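Local coordinates for DUF3863 domain-containing protein (Parabacteroides distasonis, PDB 3LM3), which is of unknown function but is probably a glycoside hydrolase or carbohydrate deacetylase, at residues 216-221 / 239-244; 248-253 / 260-265; 170-175 / 185-190; 279-284 / 320-325. One frame throughout, in Å; residues are numbered along the deposited sequence.

Contact 1 (216-221 / 239-244)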
# COMPACT_ATOMS: atom_id res chain seq x y z
N ASP A 216 -2.98 -2.07 1.20
CA ASP A 216 -2.02 -1.34 0.36
C ASP A 216 -1.06 -0.48 1.17
O ASP A 216 -1.37 -0.09 2.31
CB ASP A 216 -2.80 -0.47 -0.62
CG ASP A 216 -1.99 0.01 -1.82
OD1 ASP A 216 -0.88 -0.53 -2.13
OD2 ASP A 216 -2.46 1.00 -2.46
N GLY A 217 0.07 -0.15 0.57
CA GLY A 217 1.14 0.62 1.19
C GLY A 217 1.28 2.08 0.75
O GLY A 217 1.64 2.94 1.55
N TRP A 218 1.08 2.33 -0.56
CA TRP A 218 1.18 3.66 -1.16
C TRP A 218 0.02 3.92 -2.10
O TRP A 218 -0.12 3.27 -3.14
CB TRP A 218 2.47 3.83 -1.98
CG TRP A 218 3.79 3.65 -1.33
CD1 TRP A 218 4.63 4.65 -0.93
CD2 TRP A 218 4.47 2.43 -1.07
NE1 TRP A 218 5.78 4.12 -0.43
CE2 TRP A 218 5.72 2.76 -0.52
CE3 TRP A 218 4.14 1.09 -1.25
CZ2 TRP A 218 6.63 1.78 -0.12
CZ3 TRP A 218 5.06 0.12 -0.86
CH2 TRP A 218 6.29 0.48 -0.29
N THR A 219 -0.79 4.91 -1.81
CA THR A 219 -1.91 5.24 -2.69
C THR A 219 -1.38 5.72 -4.05
O THR A 219 -0.60 6.66 -4.11
CB THR A 219 -2.79 6.31 -2.06
OG1 THR A 219 -3.27 5.82 -0.80
CG2 THR A 219 -3.97 6.68 -2.99
N MSE A 220 -1.86 5.06 -5.10
CA MSE A 220 -1.47 5.37 -6.47
C MSE A 220 -2.40 6.37 -7.15
O MSE A 220 -3.60 6.39 -6.91
CB MSE A 220 -1.47 4.12 -7.32
CG MSE A 220 -0.41 3.12 -6.96
SE MSE A 220 1.37 3.79 -7.24
CE MSE A 220 1.75 4.39 -5.50
N ASP A 221 -1.81 7.14 -8.07
CA ASP A 221 -2.62 7.81 -9.09
C ASP A 221 -2.95 6.71 -10.08
O ASP A 221 -2.07 6.18 -10.75
CB ASP A 221 -1.80 8.93 -9.71
CG ASP A 221 -2.60 9.71 -10.77
OD1 ASP A 221 -3.41 9.07 -11.47
OD2 ASP A 221 -2.42 10.97 -10.88
N ASN A 239 5.97 7.13 -14.62
CA ASN A 239 6.38 6.31 -13.52
C ASN A 239 5.18 5.63 -12.94
O ASN A 239 4.26 6.27 -12.41
CB ASN A 239 7.14 7.12 -12.47
CG ASN A 239 7.83 6.26 -11.45
OD1 ASN A 239 7.22 5.39 -10.85
ND2 ASN A 239 9.14 6.50 -11.24
N SER A 240 5.16 4.30 -13.05
CA SER A 240 4.03 3.51 -12.57
C SER A 240 3.80 3.49 -11.06
O SER A 240 2.78 2.98 -10.61
CB SER A 240 4.17 2.08 -13.07
OG SER A 240 5.25 1.48 -12.45
N ARG A 241 4.72 4.09 -10.29
CA ARG A 241 4.57 4.20 -8.84
C ARG A 241 4.20 5.57 -8.35
O ARG A 241 4.22 5.85 -7.15
CB ARG A 241 5.84 3.73 -8.14
CG ARG A 241 6.19 2.27 -8.40
CD ARG A 241 5.05 1.32 -8.01
NE ARG A 241 4.70 1.51 -6.61
CZ ARG A 241 3.62 1.02 -6.02
NH1 ARG A 241 2.73 0.32 -6.72
NH2 ARG A 241 3.46 1.25 -4.71
N ARG A 242 3.80 6.45 -9.28
CA ARG A 242 3.39 7.79 -8.90
C ARG A 242 1.99 7.86 -8.25
O ARG A 242 0.99 7.37 -8.80
CB ARG A 242 3.44 8.69 -10.12
CG ARG A 242 3.09 10.13 -9.80
CD ARG A 242 3.61 11.07 -10.89
NE ARG A 242 5.06 11.19 -10.79
CZ ARG A 242 5.96 10.77 -11.69
NH1 ARG A 242 5.62 10.24 -12.85
NH2 ARG A 242 7.26 10.91 -11.43
N GLY A 243 1.95 8.56 -7.12
CA GLY A 243 0.73 8.84 -6.41
C GLY A 243 1.01 9.75 -5.25
O GLY A 243 1.38 10.92 -5.46
N VAL A 244 0.90 9.24 -4.03
CA VAL A 244 1.24 10.01 -2.84
C VAL A 244 2.65 9.81 -2.33
O VAL A 244 3.10 10.56 -1.47
CB VAL A 244 0.24 9.78 -1.68
CG1 VAL A 244 -1.21 10.12 -2.09
CG2 VAL A 244 0.36 8.34 -1.16
O HOH W 1 0.99 0.81 -3.46
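A single beta bridge between Met220 and Gly243 joins the loop after strand 213-216 to the loop that leads into helix 247-253. Two backbone bonds frame it: Val244 N gives to Thr219 O at 3.0 Å, and Asp221 N gives to Arg242 O at 2.9 Å. Gly243 CA adds a CA-H...O contact with Thr219 O (3.4 Å); a beta carbon on this glycine would collide with that oxygen and with Met220 CA. Beside the bridge, Val244 CG2 packs on Thr219 CB at 3.9 Å. Asn239 to Arg242 form a type I beta turn, and Asn239 OD1, accepting from Arg241 N, makes an Asx turn within it. From this turn the Arg241 chain, bent at chi2 (-56°) and chi3 (-57°), folds back over selenomethionine Met220, whose SE stands 3.7 Å above the centre of the guanidinium. Trp218 meets the guanidinium at its edge, CE3 lying 3.5 Å from Arg241 NH2, with the two planes perpendicular. The same NH2 gives to a water at 2.8 Å that in turn donates to Asp216 OD1 and Trp218 O, while NH1 is bonded to Trp174 O. Arg242 pairs with Asp352 in a salt bridge. Asp221 sits at the N-cap of helix 222-225 and its OD2 bonds Ser353; Thr219 OG1 bonds Ala283 N of strand 280-287.

Contact 2 (248-253 / 260-265)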
# COMPACT_ATOMS: atom_id res chain seq x y z
N GLU A 248 8.44 10.04 -6.18
CA GLU A 248 8.00 10.36 -7.53
C GLU A 248 7.29 11.70 -7.64
O GLU A 248 6.86 12.10 -8.74
CB GLU A 248 7.09 9.25 -8.06
CG GLU A 248 7.72 7.89 -8.11
CD GLU A 248 7.77 7.13 -6.81
OE1 GLU A 248 7.12 7.54 -5.83
OE2 GLU A 248 8.49 6.09 -6.79
N THR A 249 7.16 12.41 -6.52
CA THR A 249 6.40 13.66 -6.46
C THR A 249 7.25 14.77 -5.84
O THR A 249 7.97 15.47 -6.54
CB THR A 249 5.04 13.47 -5.74
OG1 THR A 249 5.25 13.00 -4.39
CG2 THR A 249 4.16 12.50 -6.51
N TYR A 250 7.20 14.93 -4.52
CA TYR A 250 7.99 15.95 -3.85
C TYR A 250 9.47 15.97 -4.28
O TYR A 250 10.02 17.04 -4.58
CB TYR A 250 7.91 15.79 -2.33
CG TYR A 250 6.55 16.10 -1.78
CD1 TYR A 250 6.07 17.40 -1.74
CD2 TYR A 250 5.73 15.10 -1.26
CE1 TYR A 250 4.81 17.68 -1.26
CE2 TYR A 250 4.43 15.39 -0.76
CZ TYR A 250 3.99 16.67 -0.76
OH TYR A 250 2.71 16.90 -0.30
N LYS A 251 10.10 14.80 -4.32
CA LYS A 251 11.52 14.70 -4.69
C LYS A 251 11.67 14.83 -6.21
O LYS A 251 12.33 15.74 -6.69
CB LYS A 251 12.11 13.42 -4.14
CG LYS A 251 13.63 13.33 -4.17
CD LYS A 251 14.20 13.00 -5.52
CE LYS A 251 13.89 11.61 -6.05
NZ LYS A 251 14.73 11.32 -7.29
N GLY A 252 11.03 13.95 -6.98
CA GLY A 252 11.22 13.95 -8.43
C GLY A 252 10.78 15.19 -9.17
O GLY A 252 11.40 15.60 -10.18
N TRP A 253 9.70 15.82 -8.70
CA TRP A 253 9.18 17.00 -9.37
C TRP A 253 9.53 18.31 -8.66
O TRP A 253 9.24 19.37 -9.18
CB TRP A 253 7.67 16.90 -9.46
CG TRP A 253 7.13 15.83 -10.34
CD1 TRP A 253 7.81 14.81 -10.96
CD2 TRP A 253 5.76 15.67 -10.71
NE1 TRP A 253 6.95 14.07 -11.72
CE2 TRP A 253 5.68 14.57 -11.56
CE3 TRP A 253 4.59 16.39 -10.42
CZ2 TRP A 253 4.49 14.15 -12.13
CZ3 TRP A 253 3.41 15.98 -10.99
CH2 TRP A 253 3.35 14.87 -11.82
N ARG A 260 1.12 19.19 -5.69
CA ARG A 260 -0.12 19.21 -6.42
C ARG A 260 -0.54 17.79 -6.84
O ARG A 260 -1.73 17.45 -6.79
CB ARG A 260 -0.01 20.10 -7.66
CG ARG A 260 -0.03 21.58 -7.35
CD ARG A 260 0.11 22.37 -8.64
NE ARG A 260 -0.10 23.81 -8.47
CZ ARG A 260 0.81 24.69 -8.09
NH1 ARG A 260 2.07 24.33 -7.83
NH2 ARG A 260 0.45 25.97 -8.00
N GLU A 261 0.42 16.96 -7.24
CA GLU A 261 0.09 15.58 -7.63
C GLU A 261 -0.35 14.75 -6.41
O GLU A 261 -1.26 13.94 -6.50
CB GLU A 261 1.26 14.95 -8.35
CG GLU A 261 1.09 13.48 -8.69
CD GLU A 261 -0.09 13.12 -9.56
OE1 GLU A 261 -0.65 13.99 -10.26
OE2 GLU A 261 -0.42 11.90 -9.54
N VAL A 262 0.31 14.97 -5.27
CA VAL A 262 -0.08 14.28 -4.02
C VAL A 262 -1.50 14.67 -3.61
O VAL A 262 -2.31 13.79 -3.29
CB VAL A 262 0.93 14.55 -2.91
CG1 VAL A 262 0.49 13.90 -1.61
CG2 VAL A 262 2.30 13.97 -3.31
N MSE A 263 -1.82 15.96 -3.67
CA MSE A 263 -3.19 16.40 -3.34
C MSE A 263 -4.20 15.81 -4.30
O MSE A 263 -5.28 15.37 -3.88
CB MSE A 263 -3.29 17.93 -3.34
CG MSE A 263 -2.43 18.61 -2.25
SE MSE A 263 -2.91 18.22 -0.41
CE MSE A 263 -1.60 16.81 -0.09
N HIS A 264 -3.88 15.81 -5.60
CA HIS A 264 -4.77 15.24 -6.60
C HIS A 264 -5.06 13.77 -6.31
O HIS A 264 -6.21 13.30 -6.38
CB HIS A 264 -4.13 15.36 -7.99
CG HIS A 264 -4.86 14.60 -9.05
ND1 HIS A 264 -5.95 15.13 -9.70
CD2 HIS A 264 -4.68 13.35 -9.54
CE1 HIS A 264 -6.40 14.24 -10.57
NE2 HIS A 264 -5.67 13.14 -10.48
N THR A 265 -4.00 13.02 -5.99
CA THR A 265 -4.15 11.61 -5.71
C THR A 265 -4.98 11.40 -4.46
O THR A 265 -5.88 10.52 -4.45
CB THR A 265 -2.80 10.92 -5.62
OG1 THR A 265 -2.08 11.10 -6.87
CG2 THR A 265 -2.95 9.44 -5.35
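Val262 points one methyl, CG2, at the neighbouring helix, where it meets both Thr249 and Tyr250. The valine crosses each of these side chains at about a right angle: CG2 comes to 3.3 Å from Thr249 OG1 and to 3.6 Å from Tyr250 CE2, reaching the tyrosine ring obliquely. Thr249 OG1 lies between the backbone N and the carbonyl carbon (chi1 59°) and is hydrogen-bonded to Gly245 O in the loop just before the helix, while its flank takes the methyl. Further out, Tyr250 OH is bonded to His259 ND1 and passes 4.0 Å from Val262 CG1. Helices 247-253 and 255-277 are consecutive in the chain and pack as an antiparallel helical hairpin: the axes of segments 248-253 and 260-265 approach to 9.3 Å, their directions 166° apart. The first helix includes a wider pi-type turn at 248-251. On the other flank Glu261 offers its aliphatic part. Its CB lies 3.6 Å from Trp253 CZ3, the indole and carboxylate planes being 54° apart, and its CG lies 3.9 Å from Thr249 CG2, these two side chains running roughly perpendicular. Trp253 has Glu248 O over one face, 3.5 Å above the plane and toward the rim. Beyond the contact, Glu261 OE1 is bonded to Ser348 OG. Within helix 255-277, Glu261 O accepts from Thr265 N and Thr265 OG1, which approach from opposite faces of its carbonyl plane. Trp306 of helix 296-313 touches both Tyr250 and Val262.

Contact 3 (170-175 / 185-190)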
# COMPACT_ATOMS: atom_id res chain seq x y z
N HIS A 170 -0.02 -4.88 5.98
CA HIS A 170 0.29 -4.34 4.67
C HIS A 170 0.90 -5.49 3.89
O HIS A 170 2.04 -5.89 4.16
CB HIS A 170 1.22 -3.13 4.74
CG HIS A 170 1.98 -2.87 3.49
ND1 HIS A 170 1.37 -2.75 2.25
CD2 HIS A 170 3.31 -2.75 3.28
CE1 HIS A 170 2.33 -2.58 1.34
NE2 HIS A 170 3.50 -2.58 1.94
N ALA A 171 0.12 -6.05 2.97
CA ALA A 171 0.52 -7.17 2.11
C ALA A 171 -0.06 -6.99 0.70
O ALA A 171 -0.37 -7.98 -0.01
CB ALA A 171 0.12 -8.51 2.76
N VAL A 172 -0.28 -5.75 0.30
CA VAL A 172 -0.75 -5.35 -1.07
C VAL A 172 0.27 -4.29 -1.46
O VAL A 172 0.37 -3.33 -0.78
CB VAL A 172 -2.22 -4.72 -1.06
CG1 VAL A 172 -2.57 -3.98 -2.41
CG2 VAL A 172 -3.29 -5.70 -0.66
N ILE A 173 1.07 -4.48 -2.52
CA ILE A 173 1.81 -3.33 -3.14
C ILE A 173 1.05 -3.12 -4.42
O ILE A 173 1.36 -3.65 -5.50
CB ILE A 173 3.36 -3.47 -3.36
CG1 ILE A 173 4.08 -3.72 -2.02
CG2 ILE A 173 3.92 -2.15 -3.85
CD1 ILE A 173 5.65 -3.57 -2.05
N TRP A 174 -0.05 -2.36 -4.30
CA TRP A 174 -1.08 -2.37 -5.31
C TRP A 174 -0.54 -2.00 -6.68
O TRP A 174 0.12 -0.95 -6.84
CB TRP A 174 -2.26 -1.44 -4.97
CG TRP A 174 -3.36 -1.66 -5.95
CD1 TRP A 174 -4.20 -2.73 -6.00
CD2 TRP A 174 -3.65 -0.87 -7.11
NE1 TRP A 174 -5.02 -2.65 -7.10
CE2 TRP A 174 -4.69 -1.52 -7.81
CE3 TRP A 174 -3.13 0.32 -7.64
CZ2 TRP A 174 -5.20 -1.01 -8.99
CZ3 TRP A 174 -3.65 0.81 -8.82
CH2 TRP A 174 -4.68 0.15 -9.48
N SER A 175 -0.82 -2.85 -7.67
CA SER A 175 -0.45 -2.67 -9.07
C SER A 175 1.01 -2.84 -9.40
O SER A 175 1.39 -2.67 -10.53
CB SER A 175 -0.95 -1.36 -9.69
OG SER A 175 -0.17 -0.22 -9.36
N ASP A 185 0.41 -7.36 -9.04
CA ASP A 185 -0.81 -6.72 -9.55
C ASP A 185 -1.97 -7.73 -9.49
O ASP A 185 -1.76 -8.93 -9.37
CB ASP A 185 -0.66 -6.19 -11.00
CG ASP A 185 -1.74 -5.18 -11.39
OD1 ASP A 185 -2.49 -4.64 -10.52
OD2 ASP A 185 -1.82 -4.86 -12.62
N GLY A 186 -3.18 -7.21 -9.55
CA GLY A 186 -4.39 -8.01 -9.66
C GLY A 186 -5.38 -7.88 -8.54
O GLY A 186 -6.55 -8.30 -8.68
N SER A 187 -4.94 -7.36 -7.40
CA SER A 187 -5.77 -7.28 -6.20
C SER A 187 -6.66 -6.05 -6.19
O SER A 187 -6.46 -5.12 -6.99
CB SER A 187 -4.89 -7.26 -4.96
OG SER A 187 -4.30 -5.97 -4.71
N PRO A 188 -7.63 -5.99 -5.27
CA PRO A 188 -8.22 -4.70 -4.92
C PRO A 188 -7.20 -3.79 -4.29
O PRO A 188 -6.22 -4.24 -3.71
CB PRO A 188 -9.31 -5.05 -3.88
CG PRO A 188 -9.57 -6.54 -4.10
CD PRO A 188 -8.20 -7.09 -4.45
N SER A 189 -7.42 -2.48 -4.41
CA SER A 189 -6.54 -1.50 -3.79
C SER A 189 -7.03 -1.07 -2.42
O SER A 189 -6.26 -0.50 -1.66
CB SER A 189 -6.35 -0.30 -4.68
OG SER A 189 -7.52 0.47 -4.79
N TYR A 190 -8.28 -1.32 -2.10
CA TYR A 190 -8.83 -1.03 -0.78
C TYR A 190 -8.91 -2.32 0.01
O TYR A 190 -8.59 -3.42 -0.52
CB TYR A 190 -10.19 -0.31 -0.89
CG TYR A 190 -10.18 1.21 -0.70
CD1 TYR A 190 -9.05 1.99 -1.01
CD2 TYR A 190 -11.33 1.86 -0.28
CE1 TYR A 190 -9.07 3.36 -0.84
CE2 TYR A 190 -11.36 3.24 -0.10
CZ TYR A 190 -10.24 3.99 -0.40
OH TYR A 190 -10.30 5.37 -0.32
O HOH W 2 -2.44 -5.49 -6.84
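Trp174, just past strand 168-172 of a three-stranded parallel sheet, carries the contact with 185-190, part of the loop that leads on to strand 194-195 and folds back on the strand end. Its CG is anti to the backbone N (chi1 -172°), which starts the indole toward this loop. As donor, NE1 reaches Ser187 O at 2.9 Å with an angle of 144° at the hydrogen; the oxygen lies in the indole plane, whereas the nitrogen stands above the carbonyl plane. Ser187 O also bonds Arg368 NH1. A water adds a second polar link, accepting from Ser175 N and from Ser187 N, each at 3.2 Å. Ser187 OG gives to Pro188 O (2.8 Å) inside its own loop. Asp185 OD1 approaches Ser175 CA to 3.2 Å, but its carboxylate is engaged elsewhere, OD1 in a salt bridge with Arg368 and OD2 in a hydrogen bond with Asn416 ND2. Ser189 CB makes a CH-pi contact over the five-membered ring, 7° off its normal and 3.5 Å from Trp174 CG. On the opposite face Ser175 CB stands above the rim by CE3. The methyl CG1 of Val172 rests 3.5 Å from the hydroxyl OG of Ser187. An alanine in place of Trp174 would probably leave Ser187 O without its indole donor and open a gap beside Ser189 CB and Ser175 CB. The indole thus serves this buried, serine-rich loop twice, as N-H donor at its edge and apolar surface at its face.

Contact 4 (279-284 / 320-325)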
# COMPACT_ATOMS: atom_id res chain seq x y z
N PHE A 279 -16.17 5.84 2.96
CA PHE A 279 -15.01 6.31 3.71
C PHE A 279 -13.94 6.59 2.66
O PHE A 279 -14.08 6.18 1.49
CB PHE A 279 -14.48 5.28 4.73
CG PHE A 279 -13.91 4.02 4.12
CD1 PHE A 279 -14.72 2.94 3.84
CD2 PHE A 279 -12.55 3.91 3.88
CE1 PHE A 279 -14.19 1.76 3.29
CE2 PHE A 279 -12.02 2.75 3.33
CZ PHE A 279 -12.84 1.68 3.04
N GLY A 280 -12.87 7.28 3.08
CA GLY A 280 -11.70 7.46 2.21
C GLY A 280 -10.45 7.10 2.98
O GLY A 280 -10.36 7.42 4.16
N TRP A 281 -9.49 6.50 2.28
CA TRP A 281 -8.25 6.06 2.92
C TRP A 281 -7.07 6.23 1.96
O TRP A 281 -7.13 5.80 0.81
CB TRP A 281 -8.38 4.59 3.32
CG TRP A 281 -7.07 3.96 3.75
CD1 TRP A 281 -6.22 4.40 4.73
CD2 TRP A 281 -6.47 2.79 3.18
NE1 TRP A 281 -5.13 3.55 4.81
CE2 TRP A 281 -5.25 2.59 3.85
CE3 TRP A 281 -6.84 1.91 2.16
CZ2 TRP A 281 -4.40 1.52 3.55
CZ3 TRP A 281 -6.00 0.89 1.86
CH2 TRP A 281 -4.80 0.68 2.54
N VAL A 282 -6.04 6.89 2.46
CA VAL A 282 -4.78 7.09 1.80
C VAL A 282 -3.70 6.41 2.64
O VAL A 282 -3.65 6.59 3.87
CB VAL A 282 -4.46 8.58 1.66
CG1 VAL A 282 -2.99 8.82 1.29
CG2 VAL A 282 -5.43 9.23 0.65
N ALA A 283 -2.83 5.65 1.97
CA ALA A 283 -1.70 4.95 2.58
C ALA A 283 -0.40 5.53 2.10
O ALA A 283 -0.27 5.91 0.92
CB ALA A 283 -1.73 3.47 2.23
N ASN A 284 0.61 5.62 2.96
CA ASN A 284 1.91 6.11 2.49
C ASN A 284 3.01 5.54 3.37
O ASN A 284 2.80 5.22 4.53
CB ASN A 284 1.94 7.63 2.50
CG ASN A 284 2.82 8.24 1.42
OD1 ASN A 284 3.56 7.56 0.71
ND2 ASN A 284 2.72 9.58 1.28
N VAL A 320 -3.78 8.06 11.39
CA VAL A 320 -3.79 6.92 12.32
C VAL A 320 -2.80 5.86 11.85
O VAL A 320 -2.28 5.91 10.74
CB VAL A 320 -5.21 6.32 12.47
CG1 VAL A 320 -6.20 7.43 12.91
CG2 VAL A 320 -5.69 5.67 11.19
N THR A 321 -2.53 4.91 12.74
CA THR A 321 -1.60 3.84 12.40
C THR A 321 -2.22 2.87 11.39
O THR A 321 -3.44 2.77 11.27
CB THR A 321 -1.12 3.08 13.64
OG1 THR A 321 -2.15 2.19 14.07
CG2 THR A 321 -0.71 4.01 14.77
N PHE A 322 -1.37 2.15 10.64
CA PHE A 322 -1.87 1.08 9.76
C PHE A 322 -2.74 0.12 10.52
O PHE A 322 -3.81 -0.25 10.07
CB PHE A 322 -0.69 0.36 9.05
CG PHE A 322 -0.28 0.99 7.73
CD1 PHE A 322 0.56 2.08 7.70
CD2 PHE A 322 -0.74 0.47 6.52
CE1 PHE A 322 0.95 2.66 6.49
CE2 PHE A 322 -0.34 1.04 5.31
CZ PHE A 322 0.49 2.14 5.30
N GLY A 323 -2.25 -0.35 11.67
CA GLY A 323 -2.99 -1.31 12.46
C GLY A 323 -4.33 -0.78 12.94
O GLY A 323 -5.34 -1.50 12.92
N GLU A 324 -4.38 0.47 13.39
CA GLU A 324 -5.65 1.06 13.88
C GLU A 324 -6.66 1.12 12.75
O GLU A 324 -7.84 0.81 12.92
CB GLU A 324 -5.46 2.50 14.36
CG GLU A 324 -4.96 2.72 15.70
CD GLU A 324 -5.03 4.23 15.90
OE1 GLU A 324 -4.09 4.91 15.47
OE2 GLU A 324 -6.08 4.75 16.34
N PHE A 325 -6.22 1.57 11.58
CA PHE A 325 -7.12 1.69 10.45
C PHE A 325 -7.64 0.31 10.05
O PHE A 325 -8.84 0.14 9.81
CB PHE A 325 -6.45 2.37 9.25
CG PHE A 325 -7.32 2.35 8.03
CD1 PHE A 325 -8.47 3.13 7.95
CD2 PHE A 325 -7.05 1.46 6.98
CE1 PHE A 325 -9.34 3.01 6.86
CE2 PHE A 325 -7.88 1.33 5.92
CZ PHE A 325 -9.03 2.13 5.82
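Trp281 and Phe325 stack face to face, the centroids of the indole five-membered ring and the phenyl ring 3.8 Å apart and the planes only 14° from parallel. In each residue CG is anti to the backbone N (chi1 170° in Trp281, 173° in Phe325), which starts both rings toward one another. Phe325 CZ comes to 3.4 Å from Trp281 CG, and Trp281 CD1 lies over the centre of the phenyl ring. Phe279 meets the same phenyl at its edge, CE2 to CZ 3.9 Å, the two side chains crossing at about a right angle. Phe322 packs farther along the strand: its CE1 turns toward Asn284 O at 3.7 Å, the oxygen lying in the plane of the ring, and its CZ lies 4.0 Å from Ala283 CB. Trp281 NE1 is bonded to Thr24 OG1. An alanine at Trp281 would probably uncover one face of Phe325, set that ring freer to turn, and leave Thr24 OG1 without its indole partner. Thr321 and Glu324 form a capping box at the start of the helix: Thr321 N gives to Glu324 OE1 at 3.1 Å, and Glu324 N to Thr321 OG1 at 2.9 Å. This fixes the helix end from which both phenylalanines project. Strands 280-287 and 318-320 both pair with strand 21-29 in a parallel sheet, consistent with the distorted alpha/beta barrel of related carbohydrate-active enzymes. Helix 322-332 follows strand 318-320, and Leu215 of strand 213-216 touches Trp281, Phe322 and Phe325.

In the fold
All four contacts are buried, contact 3 about 7 Å and contact 2 about 16 Å from the centre of the chain, measured between centres. Contact 1 touches each of the others: Arg241 and Asp216 bond Trp174 of contact 3, Thr219 and Val244 bond strand 280-287 of contact 4, and Arg242 bonds Glu248 of contact 2. Contacts 3 and 4 meet through Tyr190 OH and Trp281 N; contact 2 touches neither. Contact 1 joins loops by backbone bonds and a water; contact 3, strand end to loop, uses an indole N-H, a water and a ring face. Contacts 2 and 4, involving helices, rest on side-chain packing: aliphatic against aromatic in one, ring on ring in the other.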